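Local structure of putative ABC transporter (4PE6) at residues S127-A132 with E161-E166; R153-S158 with G186-A191; M258-Q263 with P287-E292. The protein probably serves as the solute-binding component of an ABC transporter, holding a small sugar-derived acid in the cleft between its two lobes. All blocks are in the same frame, centred on the assembly; numbering follows the deposited sequence.

Contact 1: S127-A132 with E161-E166; sequences SFVDWA and EAEMYE. With LTH ((2R,3S)-2,3,4-trihydroxybutanoic acid), chain C.
Met-164, present as selenomethionine, reaches from helix 159-173 across the first turn of helix 128-142 and meets Ala-132, Phe-128 and Trp-131 in turn along its side chain, SE and CE both lying on the indole. Its CB rests on Ala-132 CB at 3.8 Å, and its CG lies 3.6 Å from Phe-128 CB. Beyond that the chain arrives over one face of the Trp-131 indole, where SE approaches CE3 of Trp-131 to 3.4 Å, offset toward the rim. A bend at the last torsion (chi3 -83°) then lays Met-164 CE over the same face, 3.9 Å from the centroid of the six-membered ring, so a Met-aromatic contact and a CH-pi contact share one surface. The two short helical segments pass 8.7 Å apart at a crossing angle of -47°. They belong to neighbouring helices in one lobe of a periplasmic binding protein of the type I class, with the start of helix 128-142 facing the ligand cleft. Glu-163 holds the more open flank: its extended chain passes across Val-129 CG2 and sets OE1 in the plane of the Phe-128 ring, 3.7 Å from CD2 of Phe-128. Water 1 links this OE1 to Val-129 N, so the carboxylate sits near the first turn of a helix, which would probably favour its charge; Ser-127 OG, the N-cap, accepts from Asp-130 N. An alanine in place of Trp-131 would probably loosen Met-164 by removing the face on which SE and CE lie. At the edge of the indole the ligand takes over: LTH O4 lies in the ring plane, 3.5 Å from Trp-131 CZ3.

Contact 2: R153-S158 with G186-A191; sequences RGVVGS and GMCDGA. With LTH ((2R,3S)-2,3,4-trihydroxybutanoic acid), chain C.
The close part of this contact is a backbone meeting at Arg-153 and Gly-154. Arg-153 O receives Gly-186 N at 2.8 Å in the plane of its carbonyl, in a fairly straight bond (158° at the hydrogen). Met-187 N adds only weak bonds, one to Arg-153 O and one to Gly-154 O. Water 2 donates to Arg-153 O and accepts from Cys-188 N, extending the link to the next residue. Gly-154 CA lies 3.5 Å from Cys-188 SG; a CB on this residue would clash with that sulfur, so glycine lets the two loops come together. Cys-188 SG is itself tied to Cys-213 in a disulfide and stands 3.6 Å from LTH O1. Val-155 CG2 faces the other carboxylate oxygen, LTH O, also at 3.6 Å, while its CG1 meets Met-187 CE at 4.1 Å, the two side chains crossing at about a right angle. Met-187, a selenomethionine bent at both chi2 and chi3, curls back so that SE lies near Val-156 N.

Packing slackens away from the glycine and the sulfur. The Arg-153 side chain leaves the contact to form a salt bridge with Glu-161, Val-156 contributes little beyond its backbone N, and exposed Gly-157 takes the positive phi of a type II turn from Val-155 to Ser-158. That turn is drawn tight by Val-155 O, which accepts from the backbone N of Ser-158 as well as from its side chain. The second bond, Ser-158 OG to Val-155 O, is 2.6 Å long. Ser-158 and Asp-189 then N-cap helices 159-173 and 190-200. Two adjacent strand-to-helix loops lining a ligand site in this way are characteristic of the alternating beta-alpha lobes of type I periplasmic binding proteins.

Contact 3: M258-Q263 with P287-E292; sequences MSDPAQ and PIVLIE. With LTH ((2R,3S)-2,3,4-trihydroxybutanoic acid), chain C.
The flat amide of Gln-263 has Asp-260 O in its own plane, 3.1 Å from NE2, whereas the carbonyl takes that donor from above its plane, 34° out. Asp-260 O also accepts Gln-263 N, the bond that closes a type I turn. Pro-261 packs on Trp-32, and of the other flat groups the indole of Trp-131 touches Met-258 and Ser-259. The carboxylate of Asp-260, with CG anti to the backbone N, turns OD1 back to a weak bond with Ala-262 N. OD1 also accepts from Trp-311 N, and OD2 from Trp-313 NE1. Water 3 donates both to Asp-260 OD2 and to Pro-287 O, joining the two segments at this end.

Across the segments, Met-258 and Val-289 form an antiparallel hydrogen-bonded pair. Val-289 N points almost along the C=O axis of Met-258 at 2.8 Å from its O, and Met-258 N reaches Val-289 O at 3.1 Å. Val-289 CG2 covers Asp-260 CA at 3.9 Å, and Ile-288 CB leans on Met-258 O. This pairing of strands 255-258 and 283-290 lies where the chain passes between lobes, consistent with the hinge of type I binding proteins.

Toward the cleft, Ser-259 OG donates to LTH O4 at 2.6 Å, while Met-258 CE comes near LTH O1 at 3.6 Å. Gln-263 NE2 also bonds Asp-113 OD1, itself a ligand partner, and so probably helps to position it. With several N-H donors and a water around it, the Asp-260 carboxylate is likely to be ionised.

In the fold
The three contacts all border one ligand. Contacts 1 and 2 have centres about 13 Å apart and alternate along the chain: helix 128-142, the loop after strand 147-153, helix 159-173, then the loop after strand 178-185. They meet directly through the salt bridge between Arg-153 and Glu-161. Contact 3 follows later in sequence, its centre about 13 Å from that of contact 1, which it touches through Trp-131; from contact 2 it stands about 16 Å, centre to centre, without touching. Contacts 1 and 2 thus contribute to one wall of the cleft, while contact 3 lies at the probable hinge, consistent with binding between two lobes that can move against each other.

Contact 1: S127-A132 with E161-E166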
loop_
_atom_site.group_PDB
_atom_site.type_symbol
_atom_site.label_atom_id
_atom_site.label_comp_id
_atom_site.label_asym_id
_atom_site.label_seq_id
_atom_site.Cartn_x
_atom_site.Cartn_y
_atom_site.Cartn_z
ATOM N N SER A 127 -4.756 -6.485 -5.032
ATOM C CA SER A 127 -6.169 -6.119 -5.315
ATOM C C SER A 127 -6.617 -4.933 -4.458
ATOM O O SER A 127 -7.048 -5.086 -3.318
ATOM C CB SER A 127 -7.127 -7.273 -5.097
ATOM O OG SER A 127 -8.457 -6.823 -5.290
ATOM N N PHE A 128 -6.558 -3.752 -5.049
ATOM C CA PHE A 128 -7.028 -2.547 -4.383
ATOM C C PHE A 128 -8.529 -2.600 -4.173
ATOM O O PHE A 128 -9.025 -2.122 -3.156
ATOM C CB PHE A 128 -6.569 -1.320 -5.145
ATOM C CG PHE A 128 -5.103 -1.337 -5.421
ATOM C CD1 PHE A 128 -4.197 -1.414 -4.359
ATOM C CD2 PHE A 128 -4.619 -1.354 -6.706
ATOM C CE1 PHE A 128 -2.834 -1.474 -4.599
ATOM C CE2 PHE A 128 -3.263 -1.398 -6.944
ATOM C CZ PHE A 128 -2.371 -1.471 -5.894
ATOM N N VAL A 129 -9.236 -3.253 -5.094
ATOM C CA VAL A 129 -10.656 -3.450 -4.923
ATOM C C VAL A 129 -10.963 -4.266 -3.667
ATOM O O VAL A 129 -11.839 -3.898 -2.898
ATOM C CB VAL A 129 -11.295 -4.112 -6.149
ATOM C CG1 VAL A 129 -12.735 -4.486 -5.849
ATOM C CG2 VAL A 129 -11.242 -3.148 -7.338
ATOM N N ASP A 130 -10.255 -5.369 -3.462
ATOM C CA ASP A 130 -10.490 -6.181 -2.271
ATOM C C ASP A 130 -10.233 -5.387 -0.986
ATOM O O ASP A 130 -11.017 -5.457 -0.045
ATOM C CB ASP A 130 -9.620 -7.431 -2.286
ATOM C CG ASP A 130 -10.136 -8.496 -3.246
ATOM O OD1 ASP A 130 -11.218 -8.303 -3.842
ATOM O OD2 ASP A 130 -9.433 -9.503 -3.417
ATOM N N TRP A 131 -9.123 -4.641 -0.967
ATOM C CA TRP A 131 -8.783 -3.798 0.180
ATOM C C TRP A 131 -9.912 -2.841 0.464
ATOM O O TRP A 131 -10.475 -2.847 1.548
ATOM C CB TRP A 131 -7.477 -3.056 -0.091
ATOM C CG TRP A 131 -7.050 -2.029 0.942
ATOM C CD1 TRP A 131 -7.682 -1.690 2.104
ATOM C CD2 TRP A 131 -5.906 -1.192 0.849
ATOM N NE1 TRP A 131 -6.973 -0.683 2.761
ATOM C CE2 TRP A 131 -5.883 -0.366 2.006
ATOM C CE3 TRP A 131 -4.896 -1.048 -0.101
ATOM C CZ2 TRP A 131 -4.888 0.587 2.234
ATOM C CZ3 TRP A 131 -3.890 -0.098 0.138
ATOM C CH2 TRP A 131 -3.895 0.692 1.314
ATOM N N ALA A 132 -10.273 -2.028 -0.524
ATOM C CA ALA A 132 -11.356 -1.063 -0.305
ATOM C C ALA A 132 -12.646 -1.711 0.177
ATOM O O ALA A 132 -13.369 -1.119 0.968
ATOM C CB ALA A 132 -11.604 -0.222 -1.561
ATOM N N GLU A 161 -5.362 4.737 -5.357
ATOM C CA GLU A 161 -6.286 5.568 -4.598
ATOM C C GLU A 161 -7.535 5.871 -5.409
ATOM O O GLU A 161 -8.657 5.813 -4.896
ATOM C CB GLU A 161 -5.649 6.877 -4.154
ATOM C CG GLU A 161 -6.505 7.625 -3.136
ATOM C CD GLU A 161 -7.694 8.364 -3.727
ATOM O OE1 GLU A 161 -7.586 8.846 -4.887
ATOM O OE2 GLU A 161 -8.714 8.492 -2.998
ATOM N N ALA A 162 -7.353 6.179 -6.683
ATOM C CA ALA A 162 -8.496 6.534 -7.481
ATOM C C ALA A 162 -9.446 5.331 -7.589
ATOM O O ALA A 162 -10.662 5.488 -7.485
ATOM C CB ALA A 162 -8.067 7.046 -8.854
ATOM N N GLU A 163 -8.876 4.137 -7.752
ATOM C CA GLU A 163 -9.660 2.910 -7.873
ATOM C C GLU A 163 -10.427 2.610 -6.592
ATOM O O GLU A 163 -11.626 2.245 -6.626
ATOM C CB GLU A 163 -8.771 1.709 -8.230
ATOM C CG GLU A 163 -9.590 0.444 -8.458
ATOM C CD GLU A 163 -8.849 -0.694 -9.132
ATOM O OE1 GLU A 163 -7.725 -1.031 -8.726
ATOM O OE2 GLU A 163 -9.434 -1.273 -10.068
HETATM N N MSE A 164 -9.737 2.768 -5.459
HETATM C CA MSE A 164 -10.355 2.481 -4.172
HETATM C C MSE A 164 -11.434 3.459 -3.857
HETATM O O MSE A 164 -12.450 3.063 -3.293
HETATM C CB MSE A 164 -9.301 2.409 -3.061
HETATM C CG MSE A 164 -8.336 1.270 -3.381
HETATM SE SE MSE A 164 -7.195 0.723 -1.854
HETATM C CE MSE A 164 -5.784 2.047 -1.969
ATOM N N TYR A 165 -11.268 4.723 -4.243
ATOM C CA TYR A 165 -12.293 5.735 -3.978
ATOM C C TYR A 165 -13.584 5.374 -4.748
ATOM O O TYR A 165 -14.688 5.481 -4.209
ATOM C CB TYR A 165 -11.808 7.180 -4.299
ATOM C CG TYR A 165 -12.799 8.269 -3.916
ATOM C CD1 TYR A 165 -13.283 8.364 -2.608
ATOM C CD2 TYR A 165 -13.265 9.202 -4.853
ATOM C CE1 TYR A 165 -14.205 9.333 -2.247
ATOM C CE2 TYR A 165 -14.195 10.171 -4.490
ATOM C CZ TYR A 165 -14.644 10.234 -3.176
ATOM O OH TYR A 165 -15.559 11.165 -2.781
ATOM N N GLU A 166 -13.451 4.935 -5.994
ATOM C CA GLU A 166 -14.620 4.499 -6.743
ATOM C C GLU A 166 -15.274 3.331 -6.039
ATOM O O GLU A 166 -16.507 3.267 -5.952
ATOM C CB GLU A 166 -14.268 4.096 -8.184
ATOM C CG GLU A 166 -13.761 5.242 -9.027
ATOM C CD GLU A 166 -14.753 6.378 -9.097
ATOM O OE1 GLU A 166 -15.919 6.124 -9.492
ATOM O OE2 GLU A 166 -14.380 7.521 -8.728
HETATM O O1 LTH C . -0.560 3.157 1.581
HETATM C C1 LTH C . 0.125 3.407 0.522
HETATM O O LTH C . 0.962 4.325 0.388
HETATM C C2 LTH C . -0.011 2.440 -0.680
HETATM O O2 LTH C . 0.783 2.894 -1.806
HETATM C C3 LTH C . -1.445 2.325 -1.153
HETATM O O3 LTH C . -1.935 3.610 -1.531
HETATM C C4 LTH C . -1.490 1.403 -2.388
HETATM O O4 LTH C . -1.088 0.088 -1.922
HETATM O O HOH W 1 -7.665 -3.774 -7.718
#

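Contact 2: R153-S158 with G186-A191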
loop_
_atom_site.group_PDB
_atom_site.type_symbol
_atom_site.label_atom_id
_atom_site.label_comp_id
_atom_site.label_asym_id
_atom_site.label_seq_id
_atom_site.Cartn_x
_atom_site.Cartn_y
_atom_site.Cartn_z
ATOM N N ARG A 153 -9.630 9.809 2.181
ATOM C CA ARG A 153 -8.960 9.287 1.013
ATOM C C ARG A 153 -7.475 9.027 1.249
ATOM O O ARG A 153 -6.823 9.629 2.133
ATOM C CB ARG A 153 -9.147 10.231 -0.165
ATOM C CG ARG A 153 -10.607 10.377 -0.553
ATOM C CD ARG A 153 -10.827 11.277 -1.764
ATOM N NE ARG A 153 -10.210 10.734 -2.962
ATOM C CZ ARG A 153 -10.434 11.197 -4.200
ATOM N NH1 ARG A 153 -11.229 12.224 -4.397
ATOM N NH2 ARG A 153 -9.838 10.649 -5.240
ATOM N N GLY A 154 -6.945 8.131 0.429
ATOM C CA GLY A 154 -5.548 7.716 0.528
ATOM C C GLY A 154 -4.573 8.591 -0.234
ATOM O O GLY A 154 -4.611 9.827 -0.119
ATOM N N VAL A 155 -3.679 7.951 -0.983
ATOM C CA VAL A 155 -2.643 8.649 -1.732
ATOM C C VAL A 155 -3.253 9.243 -3.000
ATOM O O VAL A 155 -3.071 8.717 -4.104
ATOM C CB VAL A 155 -1.427 7.744 -2.008
ATOM C CG1 VAL A 155 -0.300 8.493 -2.685
ATOM C CG2 VAL A 155 -0.899 7.187 -0.669
ATOM N N VAL A 156 -3.939 10.378 -2.814
ATOM C CA VAL A 156 -4.667 11.065 -3.911
ATOM C C VAL A 156 -3.707 11.423 -5.033
ATOM O O VAL A 156 -2.615 11.946 -4.803
ATOM C CB VAL A 156 -5.439 12.308 -3.396
ATOM C CG1 VAL A 156 -6.025 13.148 -4.539
ATOM C CG2 VAL A 156 -6.560 11.878 -2.441
ATOM N N GLY A 157 -4.127 11.169 -6.261
ATOM C CA GLY A 157 -3.277 11.342 -7.434
ATOM C C GLY A 157 -2.782 10.000 -7.953
ATOM O O GLY A 157 -2.588 9.835 -9.160
ATOM N N SER A 158 -2.595 9.023 -7.054
ATOM C CA SER A 158 -2.164 7.683 -7.477
ATOM C C SER A 158 -3.310 6.834 -8.089
ATOM O O SER A 158 -4.493 7.067 -7.842
ATOM C CB SER A 158 -1.493 6.921 -6.325
ATOM O OG SER A 158 -2.443 6.501 -5.363
ATOM N N GLY A 186 -6.232 11.966 3.537
ATOM C CA GLY A 186 -5.310 11.540 4.585
ATOM C C GLY A 186 -3.943 11.076 4.104
ATOM O O GLY A 186 -3.030 10.979 4.914
HETATM N N MSE A 187 -3.795 10.763 2.809
HETATM C CA MSE A 187 -2.526 10.222 2.256
HETATM C C MSE A 187 -2.073 8.906 2.915
HETATM O O MSE A 187 -0.898 8.575 2.892
HETATM C CB MSE A 187 -1.384 11.269 2.290
HETATM C CG MSE A 187 -1.744 12.636 1.713
HETATM SE SE MSE A 187 -2.175 12.578 -0.217
HETATM C CE MSE A 187 -0.403 12.208 -0.956
ATOM N N CYS A 188 -3.024 8.132 3.444
ATOM C CA CYS A 188 -2.751 6.924 4.283
ATOM C C CYS A 188 -1.714 7.205 5.372
ATOM O O CYS A 188 -0.898 6.351 5.717
ATOM C CB CYS A 188 -2.321 5.713 3.459
ATOM S SG CYS A 188 -3.231 5.491 1.920
ATOM N N ASP A 189 -1.763 8.421 5.897
ATOM C CA ASP A 189 -0.832 8.871 6.932
ATOM C C ASP A 189 -1.621 9.297 8.156
ATOM O O ASP A 189 -2.436 10.192 8.075
ATOM C CB ASP A 189 -0.014 10.048 6.435
ATOM C CG ASP A 189 0.967 10.547 7.478
ATOM O OD1 ASP A 189 1.727 9.709 7.996
ATOM O OD2 ASP A 189 0.980 11.770 7.785
ATOM N N GLY A 190 -1.359 8.660 9.292
ATOM C CA GLY A 190 -2.099 8.947 10.521
ATOM C C GLY A 190 -2.148 10.420 10.914
ATOM O O GLY A 190 -3.235 10.968 11.170
ATOM N N ALA A 191 -0.991 11.065 10.948
ATOM C CA ALA A 191 -0.914 12.461 11.383
ATOM C C ALA A 191 -1.653 13.389 10.411
ATOM O O ALA A 191 -2.352 14.304 10.834
ATOM C CB ALA A 191 0.527 12.905 11.562
HETATM O O1 LTH C . -0.560 3.157 1.581
HETATM C C1 LTH C . 0.125 3.407 0.522
HETATM O O LTH C . 0.962 4.325 0.388
HETATM C C2 LTH C . -0.011 2.440 -0.680
HETATM O O2 LTH C . 0.783 2.894 -1.806
HETATM C C3 LTH C . -1.445 2.325 -1.153
HETATM O O3 LTH C . -1.935 3.610 -1.531
HETATM C C4 LTH C . -1.490 1.403 -2.388
HETATM O O4 LTH C . -1.088 0.088 -1.922
HETATM O O HOH W 2 -5.740 8.322 4.401
#

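Contact 3: M258-Q263 with P287-E292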
loop_
_atom_site.group_PDB
_atom_site.type_symbol
_atom_site.label_atom_id
_atom_site.label_comp_id
_atom_site.label_asym_id
_atom_site.label_seq_id
_atom_site.Cartn_x
_atom_site.Cartn_y
_atom_site.Cartn_z
HETATM N N MSE A 258 -4.584 -3.625 4.694
HETATM C CA MSE A 258 -3.850 -2.777 3.754
HETATM C C MSE A 258 -3.226 -3.676 2.726
HETATM O O MSE A 258 -3.166 -4.903 2.891
HETATM C CB MSE A 258 -2.703 -1.975 4.415
HETATM C CG MSE A 258 -3.187 -1.033 5.490
HETATM SE SE MSE A 258 -1.814 0.282 6.013
HETATM C CE MSE A 258 -2.023 1.535 4.487
ATOM N N SER A 259 -2.779 -3.070 1.640
ATOM C CA SER A 259 -1.852 -3.698 0.715
ATOM C C SER A 259 -0.552 -4.095 1.408
ATOM O O SER A 259 -0.268 -3.655 2.551
ATOM C CB SER A 259 -1.554 -2.749 -0.444
ATOM O OG SER A 259 -0.988 -1.533 0.046
ATOM N N ASP A 260 0.241 -4.876 0.685
ATOM C CA ASP A 260 1.514 -5.429 1.155
ATOM C C ASP A 260 2.670 -4.524 0.795
ATOM O O ASP A 260 2.974 -4.354 -0.385
ATOM C CB ASP A 260 1.718 -6.807 0.506
ATOM C CG ASP A 260 3.041 -7.468 0.868
ATOM O OD1 ASP A 260 3.651 -7.176 1.927
ATOM O OD2 ASP A 260 3.469 -8.325 0.077
ATOM N N PRO A 261 3.331 -3.921 1.808
ATOM C CA PRO A 261 4.500 -3.098 1.511
ATOM C C PRO A 261 5.608 -3.870 0.808
ATOM O O PRO A 261 6.369 -3.276 0.048
ATOM C CB PRO A 261 4.981 -2.622 2.897
ATOM C CG PRO A 261 3.801 -2.760 3.781
ATOM C CD PRO A 261 3.018 -3.931 3.244
ATOM N N ALA A 262 5.692 -5.178 1.055
ATOM C CA ALA A 262 6.682 -6.013 0.443
ATOM C C ALA A 262 6.399 -6.376 -1.015
ATOM O O ALA A 262 7.069 -7.211 -1.582
ATOM C CB ALA A 262 6.927 -7.264 1.297
ATOM N N GLN A 263 5.432 -5.721 -1.650
ATOM C CA GLN A 263 5.421 -5.716 -3.098
ATOM C C GLN A 263 6.760 -5.267 -3.675
ATOM O O GLN A 263 7.130 -5.708 -4.755
ATOM C CB GLN A 263 4.339 -4.826 -3.641
ATOM C CG GLN A 263 2.942 -5.399 -3.533
ATOM C CD GLN A 263 1.919 -4.358 -3.908
ATOM O OE1 GLN A 263 1.506 -4.291 -5.057
ATOM N NE2 GLN A 263 1.516 -3.517 -2.934
ATOM N N PRO A 287 -1.002 -10.808 -2.990
ATOM C CA PRO A 287 -2.001 -10.680 -1.936
ATOM C C PRO A 287 -1.827 -9.490 -1.015
ATOM O O PRO A 287 -0.711 -9.160 -0.600
ATOM C CB PRO A 287 -1.827 -11.972 -1.122
ATOM C CG PRO A 287 -0.381 -12.320 -1.310
ATOM C CD PRO A 287 -0.094 -11.948 -2.738
ATOM N N ILE A 288 -2.963 -8.904 -0.645
ATOM C CA ILE A 288 -3.006 -7.871 0.391
ATOM C C ILE A 288 -2.753 -8.497 1.783
ATOM O O ILE A 288 -2.558 -9.712 1.899
ATOM C CB ILE A 288 -4.370 -7.155 0.391
ATOM C CG1 ILE A 288 -5.506 -8.159 0.655
ATOM C CG2 ILE A 288 -4.595 -6.390 -0.918
ATOM C CD1 ILE A 288 -6.850 -7.502 0.927
ATOM N N VAL A 289 -2.749 -7.651 2.820
ATOM C CA VAL A 289 -2.562 -8.070 4.215
ATOM C C VAL A 289 -3.827 -7.723 5.000
ATOM O O VAL A 289 -4.020 -6.584 5.450
ATOM C CB VAL A 289 -1.335 -7.396 4.890
ATOM C CG1 VAL A 289 -1.109 -7.982 6.274
ATOM C CG2 VAL A 289 -0.083 -7.560 4.031
ATOM N N LEU A 290 -4.708 -8.708 5.127
ATOM C CA LEU A 290 -5.921 -8.568 5.926
ATOM C C LEU A 290 -5.641 -9.150 7.319
ATOM O O LEU A 290 -5.296 -10.314 7.435
ATOM C CB LEU A 290 -7.072 -9.304 5.240
ATOM C CG LEU A 290 -8.386 -9.473 6.008
ATOM C CD1 LEU A 290 -9.102 -8.142 6.164
ATOM C CD2 LEU A 290 -9.265 -10.513 5.300
ATOM N N ILE A 291 -5.781 -8.333 8.352
ATOM C CA ILE A 291 -5.564 -8.775 9.726
ATOM C C ILE A 291 -6.915 -8.890 10.418
ATOM O O ILE A 291 -7.431 -7.928 10.957
ATOM C CB ILE A 291 -4.623 -7.825 10.486
ATOM C CG1 ILE A 291 -3.302 -7.725 9.728
ATOM C CG2 ILE A 291 -4.358 -8.342 11.896
ATOM C CD1 ILE A 291 -2.340 -6.711 10.294
ATOM N N GLU A 292 -7.491 -10.086 10.360
ATOM C CA GLU A 292 -8.692 -10.395 11.127
ATOM C C GLU A 292 -8.328 -10.605 12.593
ATOM O O GLU A 292 -7.153 -10.756 12.934
ATOM C CB GLU A 292 -9.390 -11.614 10.538
ATOM C CG GLU A 292 -9.945 -11.310 9.158
ATOM C CD GLU A 292 -10.744 -12.450 8.594
ATOM O OE1 GLU A 292 -10.159 -13.524 8.347
ATOM O OE2 GLU A 292 -11.959 -12.261 8.395
HETATM O O1 LTH C . -0.560 3.157 1.581
HETATM C C1 LTH C . 0.125 3.407 0.522
HETATM O O LTH C . 0.962 4.325 0.388
HETATM C C2 LTH C . -0.011 2.440 -0.680
HETATM O O2 LTH C . 0.783 2.894 -1.806
HETATM C C3 LTH C . -1.445 2.325 -1.153
HETATM O O3 LTH C . -1.935 3.610 -1.531
HETATM C C4 LTH C . -1.490 1.403 -2.388
HETATM O O4 LTH C . -1.088 0.088 -1.922
HETATM O O HOH W 3 1.568 -8.899 -1.934
#